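Local coordinates for protein fructuronate-tagaturonate epimerase UxaE from Cohnella laeviribosi in complex with 1 glycerol (Cohnella laeviribosi, PDB 6IL9) that probably interconverts D-fructuronate and D-tagaturonate, as a zinc-containing hexuronate epimerase built on a TIM barrel, at residues A[89-93]-A[336-340]; A[186-192]-A[242-247]; A[225-230]-A[327-332]; A[251-256]-A[291-297]. One frame throughout, in Å; residues are numbered along the deposited sequence.

Contact 1: residues A[89-93]-A[336-340]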
loop_
_atom_site.group_PDB
_atom_site.type_symbol
_atom_site.label_atom_id
_atom_site.label_comp_id
_atom_site.label_asym_id
_atom_site.label_seq_id
_atom_site.Cartn_x
_atom_site.Cartn_y
_atom_site.Cartn_z
ATOM N N LYS A 89 -8.160 9.601 -11.979
ATOM C CA LYS A 89 -6.901 9.171 -12.582
ATOM C C LYS A 89 -6.020 10.316 -13.084
ATOM O O LYS A 89 -5.021 10.049 -13.766
ATOM C CB LYS A 89 -7.185 8.171 -13.712
ATOM C CG LYS A 89 -8.114 8.685 -14.797
ATOM C CD LYS A 89 -8.626 7.549 -15.688
ATOM C CE LYS A 89 -9.924 6.994 -15.157
ATOM N NZ LYS A 89 -10.458 5.920 -16.041
ATOM N N GLN A 90 -6.319 11.571 -12.742
ATOM C CA GLN A 90 -5.576 12.715 -13.274
ATOM C C GLN A 90 -4.751 13.452 -12.224
ATOM O O GLN A 90 -4.671 14.682 -12.230
ATOM C CB GLN A 90 -6.522 13.699 -13.952
ATOM C CG GLN A 90 -6.742 13.381 -15.392
ATOM C CD GLN A 90 -5.447 13.277 -16.159
ATOM O OE1 GLN A 90 -4.560 14.144 -16.073
ATOM N NE2 GLN A 90 -5.318 12.197 -16.905
ATOM N N SER A 91 -4.103 12.717 -11.330
ATOM C CA SER A 91 -3.291 13.334 -10.292
ATOM C C SER A 91 -2.275 12.303 -9.826
ATOM O O SER A 91 -2.267 11.158 -10.288
ATOM C CB SER A 91 -4.152 13.825 -9.124
ATOM O OG SER A 91 -4.890 12.743 -8.575
ATOM N N ALA A 92 -1.409 12.722 -8.911
ATOM C CA ALA A 92 -0.436 11.818 -8.308
ATOM C C ALA A 92 -0.990 11.226 -7.015
ATOM O O ALA A 92 -1.644 11.919 -6.235
ATOM C CB ALA A 92 0.866 12.561 -8.019
ATOM N N THR A 93 -0.736 9.933 -6.799
ATOM C CA THR A 93 -1.134 9.263 -5.566
ATOM C C THR A 93 0.028 8.417 -5.060
ATOM O O THR A 93 0.836 7.902 -5.839
ATOM C CB THR A 93 -2.400 8.368 -5.757
ATOM O OG1 THR A 93 -2.230 7.512 -6.899
ATOM C CG2 THR A 93 -3.682 9.222 -5.959
ATOM N N PHE A 336 -4.754 5.693 -23.156
ATOM C CA PHE A 336 -6.025 5.162 -22.684
ATOM C C PHE A 336 -6.557 5.870 -21.442
ATOM O O PHE A 336 -7.730 5.664 -21.091
ATOM C CB PHE A 336 -5.889 3.659 -22.406
ATOM C CG PHE A 336 -5.712 2.836 -23.650
ATOM C CD1 PHE A 336 -6.721 2.774 -24.596
ATOM C CD2 PHE A 336 -4.534 2.148 -23.887
ATOM C CE1 PHE A 336 -6.566 2.026 -25.765
ATOM C CE2 PHE A 336 -4.371 1.401 -25.041
ATOM C CZ PHE A 336 -5.391 1.342 -25.987
ATOM N N GLY A 337 -5.732 6.669 -20.755
ATOM C CA GLY A 337 -6.195 7.580 -19.726
ATOM C C GLY A 337 -5.893 7.166 -18.295
ATOM O O GLY A 337 -6.014 8.002 -17.393
ATOM N N TYR A 338 -5.555 5.899 -18.046
ATOM C CA TYR A 338 -5.256 5.468 -16.688
ATOM C C TYR A 338 -3.794 5.777 -16.374
ATOM O O TYR A 338 -3.042 6.258 -17.227
ATOM C CB TYR A 338 -5.571 3.974 -16.524
ATOM C CG TYR A 338 -4.845 3.107 -17.520
ATOM C CD1 TYR A 338 -3.526 2.705 -17.299
ATOM C CD2 TYR A 338 -5.475 2.684 -18.691
ATOM C CE1 TYR A 338 -2.857 1.931 -18.227
ATOM C CE2 TYR A 338 -4.818 1.897 -19.609
ATOM C CZ TYR A 338 -3.507 1.533 -19.370
ATOM O OH TYR A 338 -2.860 0.757 -20.302
ATOM N N LYS A 339 -3.380 5.509 -15.131
ATOM C CA LYS A 339 -2.018 5.774 -14.675
ATOM C C LYS A 339 -1.235 4.476 -14.544
ATOM O O LYS A 339 -1.800 3.425 -14.242
ATOM C CB LYS A 339 -2.013 6.467 -13.305
ATOM C CG LYS A 339 -2.977 7.622 -13.164
ATOM C CD LYS A 339 -2.679 8.405 -11.900
ATOM C CE LYS A 339 -2.898 7.592 -10.641
ATOM N NZ LYS A 339 -2.846 8.480 -9.416
ATOM N N LEU A 340 0.085 4.570 -14.704
ATOM C CA LEU A 340 0.949 3.464 -14.310
ATOM C C LEU A 340 1.028 3.370 -12.796
ATOM O O LEU A 340 1.113 4.386 -12.094
ATOM C CB LEU A 340 2.355 3.654 -14.872
ATOM C CG LEU A 340 2.524 3.541 -16.376
ATOM C CD1 LEU A 340 4.015 3.695 -16.698
ATOM C CD2 LEU A 340 1.987 2.217 -16.878
HETATM O O HOH W 1 -9.244 5.939 -18.814
HETATM O O HOH W 2 -7.297 10.589 -17.677
HETATM O O HOH W 3 -5.026 10.122 -9.523
#
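Lys-339 lays its side chain along the 89-93 loop and buries its amino group there. CB starts toward the loop, CG meets Lys-89 O at 3.2 Å, and CD passes on to Ser-91 O, also at 3.2 Å. A bend at chi3 (-64°) then leads CE past Ser-91 O, so that NZ ends between two acceptors. It donates to Thr-93 OG1 at 2.8 Å and to Ser-91 O at 2.9 Å, the latter approached from above the carbonyl plane. A water that also bonds Ser-91 OG accepts from NZ as well, and Phe-363 O is a further acceptor; Thr-93 OG1 has its own second partner in His-364. In the opposite direction, Lys-89 reaches over Gly-337, its CD 3.2 Å from Gly-337 O, and sends NZ to a salt bridge with Asp-297. Waters join Lys-89 NZ to Phe-336 O and Gln-90 NE2 to Gly-337 O. The contact thus ties the loop entering barrel strand 93-96 to the turn between helix 319-336 and strand 339-342. A leucine in place of Lys-339 would probably leave Ser-91 O and Thr-93 OG1 without their shared donor and let the loop shift. The partners of Lys-339 NZ named here are all neutral, so its buried charge is probably stabilised by the dipoles of several oxygens.

Contact 2: residues A[186-192]-A[242-247]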
loop_
_atom_site.group_PDB
_atom_site.type_symbol
_atom_site.label_atom_id
_atom_site.label_comp_id
_atom_site.label_asym_id
_atom_site.label_seq_id
_atom_site.Cartn_x
_atom_site.Cartn_y
_atom_site.Cartn_z
ATOM N N GLN A 186 -4.700 -15.787 -13.018
ATOM C CA GLN A 186 -5.312 -16.052 -14.310
ATOM C C GLN A 186 -4.314 -15.998 -15.457
ATOM O O GLN A 186 -4.633 -16.455 -16.558
ATOM C CB GLN A 186 -6.447 -15.053 -14.566
ATOM C CG GLN A 186 -7.737 -15.365 -13.811
ATOM C CD GLN A 186 -7.726 -14.881 -12.364
ATOM O OE1 GLN A 186 -6.842 -14.137 -11.947
ATOM N NE2 GLN A 186 -8.714 -15.319 -11.591
ATOM N N ILE A 187 -3.123 -15.452 -15.225
ATOM C CA ILE A 187 -2.111 -15.358 -16.267
ATOM C C ILE A 187 -1.601 -16.753 -16.604
ATOM O O ILE A 187 -1.318 -17.560 -15.710
ATOM C CB ILE A 187 -0.964 -14.443 -15.812
ATOM C CG1 ILE A 187 -1.496 -13.047 -15.472
ATOM C CG2 ILE A 187 0.112 -14.365 -16.873
ATOM C CD1 ILE A 187 -1.903 -12.240 -16.684
ATOM N N ASP A 188 -1.473 -17.042 -17.897
ATOM C CA ASP A 188 -0.952 -18.341 -18.331
ATOM C C ASP A 188 0.556 -18.206 -18.527
ATOM O O ASP A 188 1.045 -17.890 -19.612
ATOM C CB ASP A 188 -1.663 -18.816 -19.591
ATOM C CG ASP A 188 -1.349 -20.266 -19.922
ATOM O OD1 ASP A 188 -0.307 -20.758 -19.448
ATOM O OD2 ASP A 188 -2.137 -20.910 -20.646
ATOM N N ASN A 189 1.307 -18.475 -17.457
ATOM C CA ASN A 189 2.752 -18.275 -17.509
ATOM C C ASN A 189 3.449 -19.335 -18.358
ATOM O O ASN A 189 4.467 -19.040 -18.994
ATOM C CB ASN A 189 3.326 -18.251 -16.092
ATOM C CG ASN A 189 3.144 -16.904 -15.411
ATOM O OD1 ASN A 189 3.920 -15.977 -15.637
ATOM N ND2 ASN A 189 2.114 -16.792 -14.577
ATOM N N GLU A 190 2.926 -20.563 -18.395
ATOM C CA GLU A 190 3.557 -21.579 -19.228
ATOM C C GLU A 190 3.411 -21.228 -20.705
ATOM O O GLU A 190 4.321 -21.473 -21.501
ATOM C CB GLU A 190 2.977 -22.960 -18.925
ATOM C CG GLU A 190 1.519 -22.978 -18.488
ATOM C CD GLU A 190 1.095 -24.333 -17.941
ATOM O OE1 GLU A 190 1.614 -25.357 -18.435
ATOM O OE2 GLU A 190 0.249 -24.376 -17.019
ATOM N N ALA A 191 2.290 -20.602 -21.081
ATOM C CA ALA A 191 2.148 -20.103 -22.447
ATOM C C ALA A 191 3.161 -19.009 -22.756
ATOM O O ALA A 191 3.545 -18.833 -23.916
ATOM C CB ALA A 191 0.729 -19.581 -22.671
ATOM N N ALA A 192 3.595 -18.256 -21.742
ATOM C CA ALA A 192 4.577 -17.207 -21.991
ATOM C C ALA A 192 5.963 -17.789 -22.244
ATOM O O ALA A 192 6.754 -17.195 -22.983
ATOM C CB ALA A 192 4.611 -16.228 -20.817
ATOM N N LEU A 242 -2.923 -16.068 -25.562
ATOM C CA LEU A 242 -2.836 -17.207 -24.651
ATOM C C LEU A 242 -2.452 -16.778 -23.239
ATOM O O LEU A 242 -2.967 -17.326 -22.258
ATOM C CB LEU A 242 -1.827 -18.222 -25.180
ATOM C CG LEU A 242 -2.237 -18.922 -26.470
ATOM C CD1 LEU A 242 -1.137 -19.880 -26.918
ATOM C CD2 LEU A 242 -3.543 -19.674 -26.265
ATOM N N VAL A 243 -1.542 -15.810 -23.114
ATOM C CA VAL A 243 -1.052 -15.427 -21.795
ATOM C C VAL A 243 -2.118 -14.653 -21.025
ATOM O O VAL A 243 -2.276 -14.834 -19.811
ATOM C CB VAL A 243 0.255 -14.617 -21.921
ATOM C CG1 VAL A 243 0.688 -14.096 -20.556
ATOM C CG2 VAL A 243 1.359 -15.481 -22.534
ATOM N N TYR A 244 -2.863 -13.782 -21.711
ATOM C CA TYR A 244 -3.643 -12.751 -21.046
ATOM C C TYR A 244 -5.158 -12.870 -21.186
ATOM O O TYR A 244 -5.866 -12.205 -20.423
ATOM C CB TYR A 244 -3.215 -11.358 -21.549
ATOM C CG TYR A 244 -1.800 -10.999 -21.152
ATOM C CD1 TYR A 244 -1.502 -10.600 -19.853
ATOM C CD2 TYR A 244 -0.758 -11.093 -22.064
ATOM C CE1 TYR A 244 -0.207 -10.294 -19.477
ATOM C CE2 TYR A 244 0.547 -10.787 -21.695
ATOM C CZ TYR A 244 0.810 -10.386 -20.401
ATOM O OH TYR A 244 2.096 -10.084 -20.022
ATOM N N ARG A 245 -5.685 -13.678 -22.118
ATOM C CA ARG A 245 -7.124 -13.631 -22.392
ATOM C C ARG A 245 -7.944 -13.962 -21.152
ATOM O O ARG A 245 -8.924 -13.273 -20.844
ATOM C CB ARG A 245 -7.508 -14.578 -23.532
ATOM C CG ARG A 245 -9.011 -14.618 -23.768
ATOM C CD ARG A 245 -9.417 -15.504 -24.933
ATOM N NE ARG A 245 -10.783 -16.009 -24.762
ATOM C CZ ARG A 245 -11.890 -15.311 -25.008
ATOM N NH1 ARG A 245 -11.829 -14.055 -25.445
ATOM N NH2 ARG A 245 -13.076 -15.873 -24.810
ATOM N N GLU A 246 -7.571 -15.028 -20.435
ATOM C CA GLU A 246 -8.346 -15.406 -19.258
ATOM C C GLU A 246 -8.289 -14.314 -18.194
ATOM O O GLU A 246 -9.280 -14.057 -17.503
ATOM C CB GLU A 246 -7.844 -16.740 -18.705
ATOM C CG GLU A 246 -8.626 -17.239 -17.506
ATOM C CD GLU A 246 -8.111 -18.573 -16.986
ATOM O OE1 GLU A 246 -7.443 -19.300 -17.760
ATOM O OE2 GLU A 246 -8.380 -18.895 -15.806
ATOM N N ALA A 247 -7.137 -13.652 -18.061
ATOM C CA ALA A 247 -7.031 -12.552 -17.111
ATOM C C ALA A 247 -7.897 -11.371 -17.534
ATOM O O ALA A 247 -8.525 -10.726 -16.691
ATOM C CB ALA A 247 -5.571 -12.126 -16.958
HETATM O O HOH W 4 -4.709 -15.073 -18.775
HETATM O O HOH W 5 -4.345 -19.117 -17.365
#
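With CG1 beside its backbone N (chi1 -58°) and a further bend at chi2 (-72°), Ile-187 brings CD1 down between Tyr-244 and Ala-247, while its CG2 branch points to Val-243. CD1 lies 3.6 Å from Tyr-244 CD1, approaching the ring obliquely, and also touches Ala-247 CB; CG2 meets Val-243 CG1 at 3.7 Å. The other methyl of Val-243, CG2, rests against Ala-192, 3.8 Å from its CB, and Ala-191 CB packs on Leu-242 CB. Val-243 therefore sits beneath both the turn and the first residues of the short helix. The one direct hydrogen bond across the contact is Asp-188 N to Val-243 O, 3.0 Å long and almost straight (174°), in the carbonyl plane on a lone pair. This acceptor lies where the 242-247 helix is kinked: the N of Ala-247 bonds instead to a water, which donates to both Val-243 O and Gln-186 O. The kink thus leaves a carbonyl to hold the incoming chain. A second water links Gln-186 O to Glu-246 OE1. Asp-188 is also the N-cap of helix 189-193, its OD1 accepting from Ala-191 N at 3.1 Å from above the carboxylate plane. Both segments belong to the excursion that follows barrel strand 178-182: the chain leaves that strand, begins helix 189-193 and returns through long helix 234-259, whose Tyr-244 also packs on Ser-283 and Val-287 of helix 281-293, while Leu-242 touches helix 196-204.

Contact 3: residues A[225-230]-A[327-332]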
loop_
_atom_site.group_PDB
_atom_site.type_symbol
_atom_site.label_atom_id
_atom_site.label_comp_id
_atom_site.label_asym_id
_atom_site.label_seq_id
_atom_site.Cartn_x
_atom_site.Cartn_y
_atom_site.Cartn_z
ATOM N N VAL A 225 1.288 4.914 -30.834
ATOM C CA VAL A 225 1.081 5.345 -29.457
ATOM C C VAL A 225 2.089 6.452 -29.183
ATOM O O VAL A 225 3.197 6.196 -28.700
ATOM C CB VAL A 225 1.226 4.166 -28.479
ATOM C CG1 VAL A 225 0.787 4.558 -27.085
ATOM C CG2 VAL A 225 0.407 2.979 -28.979
ATOM N N GLY A 226 1.723 7.685 -29.521
ATOM C CA GLY A 226 2.688 8.756 -29.570
ATOM C C GLY A 226 3.805 8.406 -30.532
ATOM O O GLY A 226 3.567 7.927 -31.648
ATOM N N PRO A 227 5.055 8.615 -30.108
ATOM C CA PRO A 227 6.198 8.324 -30.982
ATOM C C PRO A 227 6.521 6.848 -31.104
ATOM O O PRO A 227 7.507 6.497 -31.761
ATOM C CB PRO A 227 7.345 9.084 -30.298
ATOM C CG PRO A 227 6.976 9.067 -28.851
ATOM C CD PRO A 227 5.474 9.120 -28.787
ATOM N N HIS A 228 5.721 5.975 -30.503
ATOM C CA HIS A 228 6.002 4.551 -30.458
ATOM C C HIS A 228 5.060 3.805 -31.389
ATOM O O HIS A 228 3.846 4.011 -31.347
ATOM C CB HIS A 228 5.867 4.028 -29.027
ATOM C CG HIS A 228 6.679 4.807 -28.045
ATOM N ND1 HIS A 228 8.050 4.701 -27.974
ATOM C CD2 HIS A 228 6.325 5.737 -27.128
ATOM C CE1 HIS A 228 8.503 5.512 -27.036
ATOM N NE2 HIS A 228 7.479 6.158 -26.512
ATOM N N ALA A 229 5.623 2.956 -32.230
ATOM C CA ALA A 229 4.846 2.083 -33.093
ATOM C C ALA A 229 4.788 0.711 -32.442
ATOM O O ALA A 229 5.823 0.159 -32.055
ATOM C CB ALA A 229 5.461 1.997 -34.490
ATOM N N ILE A 230 3.576 0.183 -32.285
ATOM C CA ILE A 230 3.352 -1.139 -31.709
ATOM C C ILE A 230 2.730 -2.004 -32.794
ATOM O O ILE A 230 1.634 -1.702 -33.280
ATOM C CB ILE A 230 2.453 -1.079 -30.463
ATOM C CG1 ILE A 230 3.101 -0.209 -29.379
ATOM C CG2 ILE A 230 2.181 -2.481 -29.937
ATOM C CD1 ILE A 230 2.298 -0.144 -28.085
ATOM N N ALA A 327 9.138 4.093 -21.187
ATOM C CA ALA A 327 8.673 5.095 -22.142
ATOM C C ALA A 327 7.421 4.619 -22.868
ATOM O O ALA A 327 6.450 5.376 -23.004
ATOM C CB ALA A 327 9.784 5.424 -23.143
ATOM N N VAL A 328 7.419 3.362 -23.326
ATOM C CA VAL A 328 6.261 2.829 -24.043
ATOM C C VAL A 328 5.099 2.578 -23.086
ATOM O O VAL A 328 3.947 2.917 -23.387
ATOM C CB VAL A 328 6.642 1.551 -24.806
ATOM C CG1 VAL A 328 5.518 1.178 -25.758
ATOM C CG2 VAL A 328 7.930 1.778 -25.575
ATOM N N HIS A 329 5.380 1.961 -21.929
ATOM C CA HIS A 329 4.344 1.724 -20.924
ATOM C C HIS A 329 3.630 3.018 -20.570
ATOM O O HIS A 329 2.399 3.055 -20.472
ATOM C CB HIS A 329 4.947 1.134 -19.646
ATOM C CG HIS A 329 5.321 -0.311 -19.740
ATOM N ND1 HIS A 329 4.456 -1.278 -20.203
ATOM C CD2 HIS A 329 6.455 -0.958 -19.382
ATOM C CE1 HIS A 329 5.051 -2.458 -20.150
ATOM N NE2 HIS A 329 6.264 -2.291 -19.658
ATOM N N ALA A 330 4.401 4.094 -20.364
ATOM C CA ALA A 330 3.809 5.378 -19.989
ATOM C C ALA A 330 2.983 5.958 -21.126
ATOM O O ALA A 330 1.954 6.602 -20.887
ATOM C CB ALA A 330 4.899 6.375 -19.590
ATOM N N ALA A 331 3.431 5.759 -22.368
ATOM C CA ALA A 331 2.678 6.250 -23.519
ATOM C C ALA A 331 1.355 5.510 -23.667
ATOM O O ALA A 331 0.338 6.110 -24.047
ATOM C CB ALA A 331 3.520 6.111 -24.794
ATOM N N ILE A 332 1.357 4.205 -23.390
ATOM C CA ILE A 332 0.122 3.422 -23.443
ATOM C C ILE A 332 -0.867 3.915 -22.399
ATOM O O ILE A 332 -2.057 4.099 -22.682
ATOM C CB ILE A 332 0.430 1.927 -23.255
ATOM C CG1 ILE A 332 1.247 1.414 -24.437
ATOM C CG2 ILE A 332 -0.881 1.129 -23.069
ATOM C CD1 ILE A 332 1.986 0.112 -24.116
#
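The imidazole of His-228 lies over Val-328, whose CG2 stands 4.0 Å from the ring centroid and 22° off its normal, a CH-pi contact offset toward the rim near ND1. Pro-227 CG occupies the opposite face, so the ring is held between the proline of its own turn and a helix valine. With CG anti to its carbonyl carbon (chi1 -53°), the ring is carried along the helix surface, where CD2 meets Ala-331 CB at 3.7 Å and CE1 approaches Ala-327 CB. Val-328 and the two alanine methyls seat the ring, with Ala-327 O 3.7 Å from His-228 NE2. At the other end of the type II' turn, Val-225 brings CG1, anti to its backbone N, against Ala-331 O at 3.4 Å; the same methyl packs on Ala-331 CB and Ile-332 CG1. Ile-230 completes the patch: its CD1 lies 4.0 Å from Ile-332 CD1, the two side chains crossing at about a right angle, and 4.2 Å from Val-328 CG1. Strand 228-230 passes the helix at 82° with the axes 9.9 Å apart. The turn joins strands 221-225 and 228-232 of a two-stranded antiparallel hairpin outside the barrel, and the contact lays this hairpin on helix 319-336, with Phe-285 of helix 281-293 also touching Val-225. No hydrogen bond or salt bridge crosses the contact: hairpin and helix are joined by aliphatic side chains, the imidazole and a few backbone atoms, so the fit depends on shape rather than on paired polar groups.

Contact 4: residues A[251-256]-A[291-297]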
loop_
_atom_site.group_PDB
_atom_site.type_symbol
_atom_site.label_atom_id
_atom_site.label_comp_id
_atom_site.label_asym_id
_atom_site.label_seq_id
_atom_site.Cartn_x
_atom_site.Cartn_y
_atom_site.Cartn_z
ATOM N N MET A 251 -10.850 -9.556 -15.447
ATOM C CA MET A 251 -10.951 -8.117 -15.221
ATOM C C MET A 251 -12.348 -7.607 -15.558
ATOM O O MET A 251 -12.971 -6.882 -14.772
ATOM C CB MET A 251 -9.900 -7.379 -16.066
ATOM C CG MET A 251 -8.435 -7.670 -15.736
ATOM S SD MET A 251 -7.261 -7.183 -17.062
ATOM C CE MET A 251 -5.865 -8.197 -16.585
ATOM N N ILE A 252 -12.848 -7.967 -16.741
ATOM C CA ILE A 252 -14.150 -7.481 -17.182
ATOM C C ILE A 252 -15.246 -7.981 -16.248
ATOM O O ILE A 252 -16.153 -7.229 -15.877
ATOM C CB ILE A 252 -14.415 -7.911 -18.634
ATOM C CG1 ILE A 252 -13.411 -7.232 -19.568
ATOM C CG2 ILE A 252 -15.845 -7.569 -19.039
ATOM C CD1 ILE A 252 -13.193 -7.977 -20.878
ATOM N N TYR A 253 -15.179 -9.258 -15.869
ATOM C CA TYR A 253 -16.201 -9.864 -15.018
ATOM C C TYR A 253 -16.289 -9.154 -13.673
ATOM O O TYR A 253 -17.384 -8.839 -13.188
ATOM C CB TYR A 253 -15.876 -11.347 -14.834
ATOM C CG TYR A 253 -16.575 -12.042 -13.682
ATOM C CD1 TYR A 253 -17.907 -12.437 -13.786
ATOM C CD2 TYR A 253 -15.888 -12.339 -12.505
ATOM C CE1 TYR A 253 -18.541 -13.100 -12.739
ATOM C CE2 TYR A 253 -16.515 -12.993 -11.449
ATOM C CZ TYR A 253 -17.841 -13.367 -11.573
ATOM O OH TYR A 253 -18.469 -14.020 -10.534
ATOM N N ILE A 254 -15.138 -8.886 -13.060
ATOM C CA ILE A 254 -15.117 -8.186 -11.775
ATOM C C ILE A 254 -15.608 -6.753 -11.941
ATOM O O ILE A 254 -16.397 -6.248 -11.128
ATOM C CB ILE A 254 -13.700 -8.235 -11.171
ATOM C CG1 ILE A 254 -13.312 -9.672 -10.784
ATOM C CG2 ILE A 254 -13.589 -7.289 -9.989
ATOM C CD1 ILE A 254 -14.262 -10.342 -9.793
ATOM N N TYR A 255 -15.132 -6.061 -12.979
ATOM C CA TYR A 255 -15.577 -4.687 -13.198
ATOM C C TYR A 255 -17.098 -4.615 -13.306
ATOM O O TYR A 255 -17.745 -3.787 -12.652
ATOM C CB TYR A 255 -14.931 -4.090 -14.454
ATOM C CG TYR A 255 -15.462 -2.692 -14.664
ATOM C CD1 TYR A 255 -15.017 -1.640 -13.862
ATOM C CD2 TYR A 255 -16.450 -2.428 -15.611
ATOM C CE1 TYR A 255 -15.528 -0.372 -13.992
ATOM C CE2 TYR A 255 -16.969 -1.142 -15.755
ATOM C CZ TYR A 255 -16.496 -0.123 -14.946
ATOM O OH TYR A 255 -17.007 1.149 -15.072
ATOM N N GLU A 256 -17.689 -5.496 -14.116
ATOM C CA GLU A 256 -19.126 -5.419 -14.336
ATOM C C GLU A 256 -19.911 -5.892 -13.118
ATOM O O GLU A 256 -20.971 -5.333 -12.820
ATOM C CB GLU A 256 -19.507 -6.224 -15.581
ATOM C CG GLU A 256 -18.965 -5.612 -16.858
ATOM C CD GLU A 256 -19.187 -6.478 -18.097
ATOM O OE1 GLU A 256 -19.579 -7.658 -17.968
ATOM O OE2 GLU A 256 -18.962 -5.963 -19.213
ATOM N N LEU A 291 -9.803 -4.021 -22.603
ATOM C CA LEU A 291 -10.601 -3.533 -21.485
ATOM C C LEU A 291 -11.320 -2.248 -21.851
ATOM O O LEU A 291 -12.513 -2.088 -21.577
ATOM C CB LEU A 291 -9.703 -3.302 -20.275
ATOM C CG LEU A 291 -9.040 -4.557 -19.734
ATOM C CD1 LEU A 291 -8.046 -4.159 -18.679
ATOM C CD2 LEU A 291 -10.097 -5.483 -19.160
ATOM N N ILE A 292 -10.595 -1.301 -22.444
ATOM C CA ILE A 292 -11.211 -0.028 -22.789
ATOM C C ILE A 292 -12.310 -0.242 -23.827
ATOM O O ILE A 292 -13.374 0.392 -23.776
ATOM C CB ILE A 292 -10.126 0.964 -23.258
ATOM C CG1 ILE A 292 -9.082 1.161 -22.153
ATOM C CG2 ILE A 292 -10.729 2.281 -23.578
ATOM C CD1 ILE A 292 -9.610 1.801 -20.897
ATOM N N GLY A 293 -12.104 -1.198 -24.738
ATOM C CA GLY A 293 -13.147 -1.547 -25.689
ATOM C C GLY A 293 -14.407 -2.086 -25.038
ATOM O O GLY A 293 -15.498 -1.962 -25.596
ATOM N N LYS A 294 -14.284 -2.680 -23.849
ATOM C CA LYS A 294 -15.434 -3.213 -23.131
ATOM C C LYS A 294 -15.957 -2.255 -22.065
ATOM O O LYS A 294 -16.699 -2.679 -21.168
ATOM C CB LYS A 294 -15.090 -4.570 -22.506
ATOM C CG LYS A 294 -15.150 -5.711 -23.512
ATOM C CD LYS A 294 -16.601 -6.036 -23.861
ATOM C CE LYS A 294 -17.211 -6.982 -22.829
ATOM N NZ LYS A 294 -18.679 -6.767 -22.648
ATOM N N ASN A 295 -15.575 -0.979 -22.142
ATOM C CA ASN A 295 -16.097 0.089 -21.295
ATOM C C ASN A 295 -15.638 -0.025 -19.847
ATOM O O ASN A 295 -16.286 0.518 -18.945
ATOM C CB ASN A 295 -17.631 0.146 -21.371
ATOM C CG ASN A 295 -18.137 0.216 -22.812
ATOM O OD1 ASN A 295 -18.766 -0.720 -23.317
ATOM N ND2 ASN A 295 -17.856 1.324 -23.479
ATOM N N VAL A 296 -14.514 -0.692 -19.602
ATOM C CA VAL A 296 -13.986 -0.810 -18.245
ATOM C C VAL A 296 -13.318 0.505 -17.861
ATOM O O VAL A 296 -12.554 1.078 -18.647
ATOM C CB VAL A 296 -13.001 -1.986 -18.147
ATOM C CG1 VAL A 296 -12.312 -1.984 -16.782
ATOM C CG2 VAL A 296 -13.733 -3.319 -18.393
ATOM N N ASP A 297 -13.603 0.985 -16.643
ATOM C CA ASP A 297 -13.084 2.256 -16.133
ATOM C C ASP A 297 -11.874 1.952 -15.254
ATOM O O ASP A 297 -12.023 1.456 -14.139
ATOM C CB ASP A 297 -14.165 2.993 -15.344
ATOM C CG ASP A 297 -13.721 4.358 -14.847
ATOM O OD1 ASP A 297 -12.693 4.884 -15.320
ATOM O OD2 ASP A 297 -14.426 4.919 -13.977
HETATM O O HOH W 6 -19.146 -8.310 -20.476
HETATM O O HOH W 7 -17.866 -3.137 -18.899
#
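Met-251 begins the row on helix 234-259 by setting SD 3.5 Å from Leu-291 CD1, its CB lying against the other methyl, CD2. Ile-252 follows, CG1 packing on Leu-291 CD2 at 3.8 Å and on Val-296 CG2, while CD1 touches the aliphatic part of Lys-294 at CG. With CG anti to the backbone N (chi1 178°), Tyr-255 lays its ring against Val-296, whose CG1 is 3.9 Å from Tyr-255 CG. Val-296 CA lies over one face, 4.0 Å from the centroid, in a CH-pi contact, and Asp-297 N stands above the same face; Tyr-255 OH reaches Asp-297 CB at 3.4 Å. A leucine in place of Tyr-255 would probably uncover the backbone at Val-296 and Asp-297, leaving this turn freer to move. Glu-256 ends the row, its OE2 making a long salt bridge of 3.5 Å to Lys-294 NZ, and a water joins OE2 to Lys-294 O. The turn is a Schellman motif with Asn-295 as C-prime: Val-296 N bonds Leu-291 O and Asn-295 N bonds Ile-292 O, while Lys-294 N also reaches Leu-291 O, from the opposite face. Asp-297 turns its carboxylate away to Lys-89. Apolar contacts thus hold the buried side, between helix 234-259 and the end of helix 281-293 with its turn, whereas charge and water link the outer rim, where solvent probably weakens the ion pair.

The four contacts lie in the TIM barrel and the elements attached to it. Contact 1, which closes the longest loop, joins the entries of strands 93-96 and 339-342, and the other three are nested within it. Contacts 2 and 4 share helix 234-259, their centres 18 Å apart, and follow in series; contacts 2 and 3 interlock, their segments alternating along the chain. Contact 4 meets contact 1 through the Lys-89 to Asp-297 salt bridge, and contact 3 meets it where Ile-332 packs on Tyr-338, their centres 15 Å apart. The inserted hairpin and helices are thereby fastened to the barrel through helices 234-259, 281-293 and 319-336.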